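Local coordinates for protein probable alginate O-acetylase AlgJ (Pseudomonas putida, PDB 4O8V) that probably transfers acetyl groups to the O-2 and O-3 positions of mannuronate residues in alginate, working with AlgI and AlgF at the inner membrane, at residues P100-Q114 with W123-L135. Sequence-based numbering, arbitrary orientation.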
ATOM      1  N   PRO A 100      -6.130   1.944 -10.222  1.00 28.84           N
ATOM      2  CA  PRO A 100      -7.519   1.574  -9.923  1.00 28.94           C
ATOM      3  C   PRO A 100      -7.983   2.117  -8.577  1.00 27.26           C
ATOM      4  O   PRO A 100      -7.209   2.233  -7.628  1.00 26.15           O
ATOM      5  CB  PRO A 100      -7.478   0.041  -9.911  1.00 30.16           C
ATOM      6  CG  PRO A 100      -6.282  -0.304 -10.792  1.00 31.48           C
ATOM      7  CD  PRO A 100      -5.277   0.767 -10.476  1.00 29.70           C
ATOM      8  N   ASP A 101      -9.265   2.449  -8.498  1.00 28.58           N
ATOM      9  CA  ASP A 101      -9.798   2.997  -7.258  1.00 28.28           C
ATOM     10  C   ASP A 101      -9.995   1.922  -6.196  1.00 29.71           C
ATOM     11  O   ASP A 101     -10.751   0.976  -6.397  1.00 33.69           O
ATOM     12  CB  ASP A 101     -11.118   3.708  -7.527  1.00 30.34           C
ATOM     13  CG  ASP A 101     -11.692   4.333  -6.265  1.00 41.24           C
ATOM     14  OD1 ASP A 101     -11.237   5.424  -5.870  1.00 48.12           O
ATOM     15  OD2 ASP A 101     -12.572   3.713  -5.657  1.00 42.57           O
ATOM     16  N   LEU A 102      -9.304   2.058  -5.070  1.00 25.17           N
ATOM     17  CA  LEU A 102      -9.437   1.092  -3.976  1.00 28.23           C
ATOM     18  C   LEU A 102     -10.373   1.596  -2.873  1.00 31.84           C
ATOM     19  O   LEU A 102     -10.912   0.811  -2.079  1.00 31.05           O
ATOM     20  CB  LEU A 102      -8.081   0.768  -3.370  1.00 27.46           C
ATOM     21  CG  LEU A 102      -7.042   0.167  -4.319  1.00 30.32           C
ATOM     22  CD1 LEU A 102      -5.783  -0.110  -3.511  1.00 30.11           C
ATOM     23  CD2 LEU A 102      -7.574  -1.112  -4.963  1.00 29.84           C
HETATM   24  N   MSE A 103     -10.552   2.909  -2.807  1.00 30.73           N
HETATM   25  CA  MSE A 103     -11.401   3.492  -1.768  1.00 30.36           C
HETATM   26  C   MSE A 103     -12.869   3.033  -1.870  1.00 30.97           C
HETATM   27  O   MSE A 103     -13.446   2.602  -0.872  1.00 30.01           O
HETATM   28  CB  MSE A 103     -11.322   5.016  -1.835  1.00 29.72           C
HETATM   29  CG  MSE A 103     -12.458   5.736  -1.170  1.00 38.80           C
HETATM   30 SE   MSE A 103     -11.897   6.132   0.627  1.00 63.38          SE
ATOM     31  N   ALA A 104     -13.478   3.114  -3.056  1.00 32.66           N
ATOM     32  CA  ALA A 104     -14.893   2.729  -3.169  1.00 33.73           C
ATOM     33  C   ALA A 104     -15.135   1.259  -2.757  1.00 35.05           C
ATOM     34  O   ALA A 104     -16.025   0.998  -1.944  1.00 35.42           O
ATOM     35  CB  ALA A 104     -15.419   2.992  -4.577  1.00 33.55           C
ATOM     36  N   PRO A 105     -14.337   0.299  -3.275  1.00 34.73           N
ATOM     37  CA  PRO A 105     -14.636  -1.044  -2.769  1.00 31.77           C
ATOM     38  C   PRO A 105     -14.316  -1.248  -1.285  1.00 31.54           C
ATOM     39  O   PRO A 105     -15.090  -1.954  -0.623  1.00 34.06           O
ATOM     40  CB  PRO A 105     -13.775  -1.962  -3.657  1.00 33.54           C
ATOM     41  CG  PRO A 105     -12.732  -1.073  -4.276  1.00 32.86           C
ATOM     42  CD  PRO A 105     -13.373   0.275  -4.393  1.00 35.40           C
HETATM   43  N   MSE A 106     -13.239  -0.667  -0.751  1.00 26.71           N
HETATM   44  CA  MSE A 106     -12.988  -0.849   0.685  1.00 28.49           C
HETATM   45  C   MSE A 106     -14.122  -0.252   1.527  1.00 29.45           C
HETATM   46  O   MSE A 106     -14.541  -0.836   2.526  1.00 31.29           O
HETATM   47  CB  MSE A 106     -11.642  -0.251   1.079  1.00 30.14           C
HETATM   48  CG  MSE A 106     -10.529  -1.076   0.484  1.00 26.98           C
HETATM   49 SE   MSE A 106      -8.748  -0.416   0.958  1.00 35.64          SE
HETATM   50  CE  MSE A 106      -8.622  -1.178   2.791  1.00 24.87           C
ATOM     51  N   GLU A 107     -14.623   0.904   1.110  1.00 31.46           N
ATOM     52  CA  GLU A 107     -15.747   1.527   1.802  1.00 36.72           C
ATOM     53  C   GLU A 107     -16.995   0.657   1.759  1.00 39.60           C
ATOM     54  O   GLU A 107     -17.705   0.514   2.768  1.00 35.74           O
ATOM     55  CB  GLU A 107     -16.043   2.894   1.199  1.00 43.07           C
ATOM     56  CG  GLU A 107     -15.659   4.046   2.101  1.00 55.89           C
ATOM     57  CD  GLU A 107     -16.451   5.297   1.790  1.00 69.49           C
ATOM     58  OE1 GLU A 107     -16.840   5.473   0.611  1.00 73.85           O
ATOM     59  OE2 GLU A 107     -16.697   6.095   2.722  1.00 74.74           O
ATOM     60  N   GLN A 108     -17.287   0.106   0.584  0.55 40.26           N
ATOM     61  CA  GLN A 108     -18.412  -0.815   0.418  0.55 40.34           C
ATOM     62  C   GLN A 108     -18.273  -1.953   1.429  0.55 39.35           C
ATOM     63  O   GLN A 108     -19.243  -2.362   2.078  0.55 39.45           O
ATOM     64  CB  GLN A 108     -18.462  -1.355  -1.024  0.55 41.83           C
ATOM     65  CG  GLN A 108     -19.638  -2.286  -1.353  0.55 46.46           C
ATOM     66  CD  GLN A 108     -19.602  -2.807  -2.797  0.55 49.52           C
ATOM     67  OE1 GLN A 108     -18.555  -3.227  -3.299  0.55 50.70           O
ATOM     68  NE2 GLN A 108     -20.749  -2.769  -3.467  0.55 50.83           N
ATOM     69  N   ALA A 109     -17.040  -2.424   1.595  1.00 32.14           N
ATOM     70  CA  ALA A 109     -16.768  -3.618   2.400  1.00 29.87           C
ATOM     71  C   ALA A 109     -16.852  -3.410   3.930  1.00 31.75           C
ATOM     72  O   ALA A 109     -16.864  -4.384   4.687  1.00 33.49           O
ATOM     73  CB  ALA A 109     -15.370  -4.177   2.038  1.00 30.07           C
ATOM     74  N   LYS A 110     -16.926  -2.167   4.392  1.00 32.43           N
ATOM     75  CA  LYS A 110     -17.075  -1.915   5.838  1.00 30.19           C
ATOM     76  C   LYS A 110     -18.313  -2.592   6.461  1.00 31.42           C
ATOM     77  O   LYS A 110     -18.333  -2.895   7.664  1.00 31.94           O
ATOM     78  CB  LYS A 110     -17.133  -0.405   6.121  1.00 28.52           C
ATOM     79  CG  LYS A 110     -15.838   0.336   5.815  1.00 29.85           C
ATOM     80  CD  LYS A 110     -16.030   1.837   5.880  1.00 31.70           C
ATOM     81  CE  LYS A 110     -16.321   2.323   7.292  1.00 30.81           C
ATOM     82  NZ  LYS A 110     -16.599   3.785   7.340  1.00 31.84           N
ATOM     83  N   ALA A 111     -19.339  -2.824   5.658  1.00 27.57           N
ATOM     84  CA  ALA A 111     -20.551  -3.466   6.176  1.00 33.87           C
ATOM     85  C   ALA A 111     -20.287  -4.904   6.626  1.00 35.57           C
ATOM     86  O   ALA A 111     -20.983  -5.427   7.508  1.00 36.90           O
ATOM     87  CB  ALA A 111     -21.644  -3.427   5.141  1.00 35.76           C
ATOM     88  N   ARG A 112     -19.276  -5.538   6.030  1.00 30.59           N
ATOM     89  CA  ARG A 112     -18.941  -6.925   6.338  1.00 28.73           C
ATOM     90  C   ARG A 112     -18.132  -7.075   7.631  1.00 30.48           C
ATOM     91  O   ARG A 112     -18.179  -8.120   8.286  1.00 33.66           O
ATOM     92  CB  ARG A 112     -18.146  -7.552   5.162  1.00 33.93           C
ATOM     93  CG  ARG A 112     -18.913  -7.609   3.843  1.00 39.23           C
ATOM     94  CD  ARG A 112     -17.943  -7.733   2.666  1.00 43.72           C
ATOM     95  NE  ARG A 112     -17.113  -8.929   2.758  1.00 45.58           N
ATOM     96  CZ  ARG A 112     -16.115  -9.212   1.923  1.00 50.41           C
ATOM     97  NH1 ARG A 112     -15.824  -8.376   0.935  1.00 51.05           N
ATOM     98  NH2 ARG A 112     -15.410 -10.331   2.071  1.00 48.48           N
ATOM     99  N   GLY A 113     -17.380  -6.038   7.985  1.00 30.88           N
ATOM    100  CA  GLY A 113     -16.493  -6.086   9.128  1.00 32.75           C
ATOM    101  C   GLY A 113     -15.396  -5.054   8.945  1.00 29.97           C
ATOM    102  O   GLY A 113     -15.472  -4.231   8.035  1.00 29.86           O
ATOM    103  N   GLN A 114     -14.395  -5.084   9.819  1.00 24.62           N
ATOM    104  CA  GLN A 114     -13.316  -4.112   9.762  1.00 22.40           C
ATOM    105  C   GLN A 114     -12.460  -4.335   8.510  1.00 23.54           C
ATOM    106  O   GLN A 114     -12.003  -5.458   8.261  1.00 25.52           O
ATOM    107  CB  GLN A 114     -12.443  -4.198  11.009  1.00 28.18           C
ATOM    108  CG  GLN A 114     -13.156  -3.617  12.237  1.00 34.31           C
ATOM    109  CD  GLN A 114     -12.289  -3.611  13.477  1.00 39.50           C
ATOM    110  OE1 GLN A 114     -12.768  -3.901  14.566  1.00 37.31           O
ATOM    111  NE2 GLN A 114     -11.017  -3.227  13.327  1.00 35.74           N
ATOM    112  N   TRP A 123      -4.448  -2.411   6.831  1.00 25.16           N
ATOM    113  CA  TRP A 123      -5.668  -3.128   6.523  1.00 23.75           C
ATOM    114  C   TRP A 123      -5.697  -4.487   7.220  1.00 25.49           C
ATOM    115  O   TRP A 123      -4.659  -5.087   7.513  1.00 27.00           O
ATOM    116  CB  TRP A 123      -5.839  -3.306   5.006  1.00 22.67           C
ATOM    117  CG  TRP A 123      -4.601  -3.741   4.239  1.00 23.23           C
ATOM    118  CD1 TRP A 123      -3.539  -4.492   4.691  1.00 21.27           C
ATOM    119  CD2 TRP A 123      -4.349  -3.480   2.848  1.00 25.30           C
ATOM    120  NE1 TRP A 123      -2.634  -4.698   3.652  1.00 25.22           N
ATOM    121  CE2 TRP A 123      -3.110  -4.084   2.519  1.00 22.85           C
ATOM    122  CE3 TRP A 123      -5.046  -2.776   1.855  1.00 24.22           C
ATOM    123  CZ2 TRP A 123      -2.548  -4.004   1.227  1.00 24.05           C
ATOM    124  CZ3 TRP A 123      -4.487  -2.706   0.568  1.00 25.08           C
ATOM    125  CH2 TRP A 123      -3.242  -3.309   0.280  1.00 25.23           C
ATOM    126  N   THR A 124      -6.908  -4.947   7.507  1.00 22.94           N
ATOM    127  CA  THR A 124      -7.157  -6.321   7.912  1.00 20.14           C
ATOM    128  C   THR A 124      -6.992  -7.264   6.731  1.00 23.98           C
ATOM    129  O   THR A 124      -6.985  -6.824   5.578  1.00 24.23           O
ATOM    130  CB  THR A 124      -8.600  -6.504   8.455  1.00 22.72           C
ATOM    131  OG1 THR A 124      -9.533  -6.295   7.382  1.00 25.90           O
ATOM    132  CG2 THR A 124      -8.887  -5.538   9.639  1.00 21.95           C
ATOM    133  N   PRO A 125      -6.872  -8.564   7.011  1.00 29.12           N
ATOM    134  CA  PRO A 125      -6.798  -9.502   5.891  1.00 29.30           C
ATOM    135  C   PRO A 125      -8.002  -9.400   4.949  1.00 30.38           C
ATOM    136  O   PRO A 125      -7.832  -9.507   3.733  1.00 29.17           O
ATOM    137  CB  PRO A 125      -6.756 -10.853   6.582  1.00 31.44           C
ATOM    138  CG  PRO A 125      -6.137 -10.560   7.908  1.00 31.40           C
ATOM    139  CD  PRO A 125      -6.622  -9.229   8.304  1.00 30.46           C
HETATM  140  N   MSE A 126      -9.202  -9.203   5.495  1.00 31.71           N
HETATM  141  CA  MSE A 126     -10.350  -9.000   4.629  1.00 32.86           C
HETATM  142  C   MSE A 126     -10.213  -7.715   3.809  1.00 31.04           C
HETATM  143  O   MSE A 126     -10.578  -7.691   2.625  1.00 31.10           O
HETATM  144  CB  MSE A 126     -11.650  -8.981   5.445  1.00 35.71           C
HETATM  145  CG  MSE A 126     -12.893  -8.949   4.590  1.00 50.37           C
HETATM  146 SE   MSE A 126     -13.589  -7.127   4.306  1.00 41.92          SE
HETATM  147  CE  MSE A 126     -14.428  -6.826   6.054  1.00 40.62           C
ATOM    148  N   GLY A 127      -9.679  -6.658   4.425  1.00 29.79           N
ATOM    149  CA  GLY A 127      -9.496  -5.398   3.732  1.00 28.63           C
ATOM    150  C   GLY A 127      -8.513  -5.533   2.573  1.00 29.86           C
ATOM    151  O   GLY A 127      -8.725  -5.015   1.470  1.00 26.37           O
ATOM    152  N   ALA A 128      -7.420  -6.234   2.832  1.00 25.67           N
ATOM    153  CA  ALA A 128      -6.407  -6.436   1.794  1.00 26.11           C
ATOM    154  C   ALA A 128      -6.971  -7.304   0.655  1.00 27.37           C
ATOM    155  O   ALA A 128      -6.642  -7.137  -0.509  1.00 26.22           O
ATOM    156  CB  ALA A 128      -5.146  -7.057   2.401  1.00 23.78           C
ATOM    157  N   GLU A 129      -7.868  -8.213   0.995  1.00 26.61           N
ATOM    158  CA  GLU A 129      -8.430  -9.107   0.006  1.00 27.75           C
ATOM    159  C   GLU A 129      -9.367  -8.328  -0.931  1.00 28.20           C
ATOM    160  O   GLU A 129      -9.381  -8.564  -2.143  1.00 27.90           O
ATOM    161  CB  GLU A 129      -9.159 -10.257   0.714  1.00 30.40           C
ATOM    162  CG  GLU A 129      -9.854 -11.238  -0.212  1.00 47.56           C
ATOM    163  CD  GLU A 129     -10.622 -12.283   0.567  1.00 52.72           C
ATOM    164  OE1 GLU A 129     -11.739 -11.981   1.041  1.00 58.86           O
ATOM    165  OE2 GLU A 129     -10.088 -13.397   0.736  1.00 50.57           O
ATOM    166  N   VAL A 130     -10.159  -7.419  -0.364  1.00 28.94           N
ATOM    167  CA  VAL A 130     -10.994  -6.520  -1.151  1.00 29.71           C
ATOM    168  C   VAL A 130     -10.142  -5.705  -2.132  1.00 27.81           C
ATOM    169  O   VAL A 130     -10.477  -5.611  -3.329  1.00 28.39           O
ATOM    170  CB  VAL A 130     -11.809  -5.580  -0.232  1.00 31.30           C
ATOM    171  CG1 VAL A 130     -12.494  -4.490  -1.044  1.00 32.36           C
ATOM    172  CG2 VAL A 130     -12.824  -6.395   0.547  1.00 34.08           C
ATOM    173  N   ALA A 131      -9.024  -5.168  -1.642  1.00 25.73           N
ATOM    174  CA  ALA A 131      -8.099  -4.407  -2.496  1.00 26.03           C
ATOM    175  C   ALA A 131      -7.545  -5.301  -3.607  1.00 25.12           C
ATOM    176  O   ALA A 131      -7.553  -4.923  -4.792  1.00 25.75           O
ATOM    177  CB  ALA A 131      -6.959  -3.792  -1.662  1.00 23.17           C
ATOM    178  N   ALA A 132      -7.090  -6.499  -3.258  1.00 29.20           N
ATOM    179  CA  ALA A 132      -6.595  -7.432  -4.284  1.00 26.85           C
ATOM    180  C   ALA A 132      -7.656  -7.760  -5.327  1.00 32.54           C
ATOM    181  O   ALA A 132      -7.351  -7.880  -6.522  1.00 29.40           O
ATOM    182  CB  ALA A 132      -6.087  -8.720  -3.645  1.00 25.95           C
ATOM    183  N   GLN A 133      -8.905  -7.921  -4.902  1.00 27.12           N
ATOM    184  CA  GLN A 133      -9.935  -8.225  -5.868  1.00 27.65           C
ATOM    185  C   GLN A 133     -10.191  -7.054  -6.818  1.00 31.52           C
ATOM    186  O   GLN A 133     -10.434  -7.276  -8.018  1.00 31.18           O
ATOM    187  CB  GLN A 133     -11.243  -8.651  -5.171  1.00 30.60           C
ATOM    188  CG  GLN A 133     -11.216 -10.115  -4.782  1.00 45.16           C
ATOM    189  CD  GLN A 133     -12.274 -10.495  -3.770  1.00 48.13           C
ATOM    190  OE1 GLN A 133     -12.813  -9.642  -3.062  1.00 48.10           O
ATOM    191  NE2 GLN A 133     -12.560 -11.787  -3.681  1.00 46.66           N
ATOM    192  N   ALA A 134     -10.191  -5.834  -6.288  1.00 28.28           N
ATOM    193  CA  ALA A 134     -10.373  -4.653  -7.124  1.00 29.95           C
ATOM    194  C   ALA A 134      -9.233  -4.554  -8.136  1.00 29.86           C
ATOM    195  O   ALA A 134      -9.453  -4.231  -9.299  1.00 31.06           O
ATOM    196  CB  ALA A 134     -10.428  -3.373  -6.280  1.00 29.80           C
ATOM    197  N   LEU A 135      -8.015  -4.793  -7.672  1.00 28.53           N
ATOM    198  CA  LEU A 135      -6.867  -4.713  -8.566  1.00 27.18           C
ATOM    199  C   LEU A 135      -6.956  -5.802  -9.652  1.00 31.03           C
ATOM    200  O   LEU A 135      -6.714  -5.538 -10.835  1.00 34.77           O
ATOM    201  CB  LEU A 135      -5.557  -4.807  -7.758  1.00 22.50           C
ATOM    202  CG  LEU A 135      -5.251  -3.626  -6.842  1.00 26.71           C
ATOM    203  CD1 LEU A 135      -4.136  -3.974  -5.834  1.00 26.35           C
ATOM    204  CD2 LEU A 135      -4.851  -2.414  -7.689  1.00 31.67           C
TER
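V130 and A134, on one side of helix 125-135, pack against P105 and A109 of the short helix 103-109, which runs roughly antiparallel at 139° with the axes 9.1 Å apart. V130 splits its two methyls between P105 and A109: CG1, anti to the backbone N, lies against the P105 ring, and CG2 meets A109 CB at 3.7 Å. A134 CB touches both P105 CG and L102 CD2, and the same L102 methyl reaches L135 CG at 3.9 Å. The selenomethionine M106 bends at chi3 and brings CE to the W123 ring edge, 4.0 Å from CE3.

Selenomethionine M126, bent at chi2 and chi3, packs against R112 and G113. Its SE lies 4.0 Å above the R112 guanidinium plane, over the centre, while CE touches G113 O. E129 OE1 is near the guanidinium edge, too distant for a salt bridge; OE2 pairs with R189.

The one hydrogen bond across the interface runs from T124 OG1 to Q114 O (2.8 Å), meeting the carbonyl at a C=O...donor angle of 132° and tilted 30° from its plane. As N-cap of helix 125-135, this hydroxyl also accepts from G127 N at 3.0 Å. A valine here would probably leave both Q114 O and G127 N without these partners and weaken the helix start.

W123, beside H122, the probable proton acceptor, links this helix pair to the Ser-His-Asp site expected of an SGNH hydrolase-like domain.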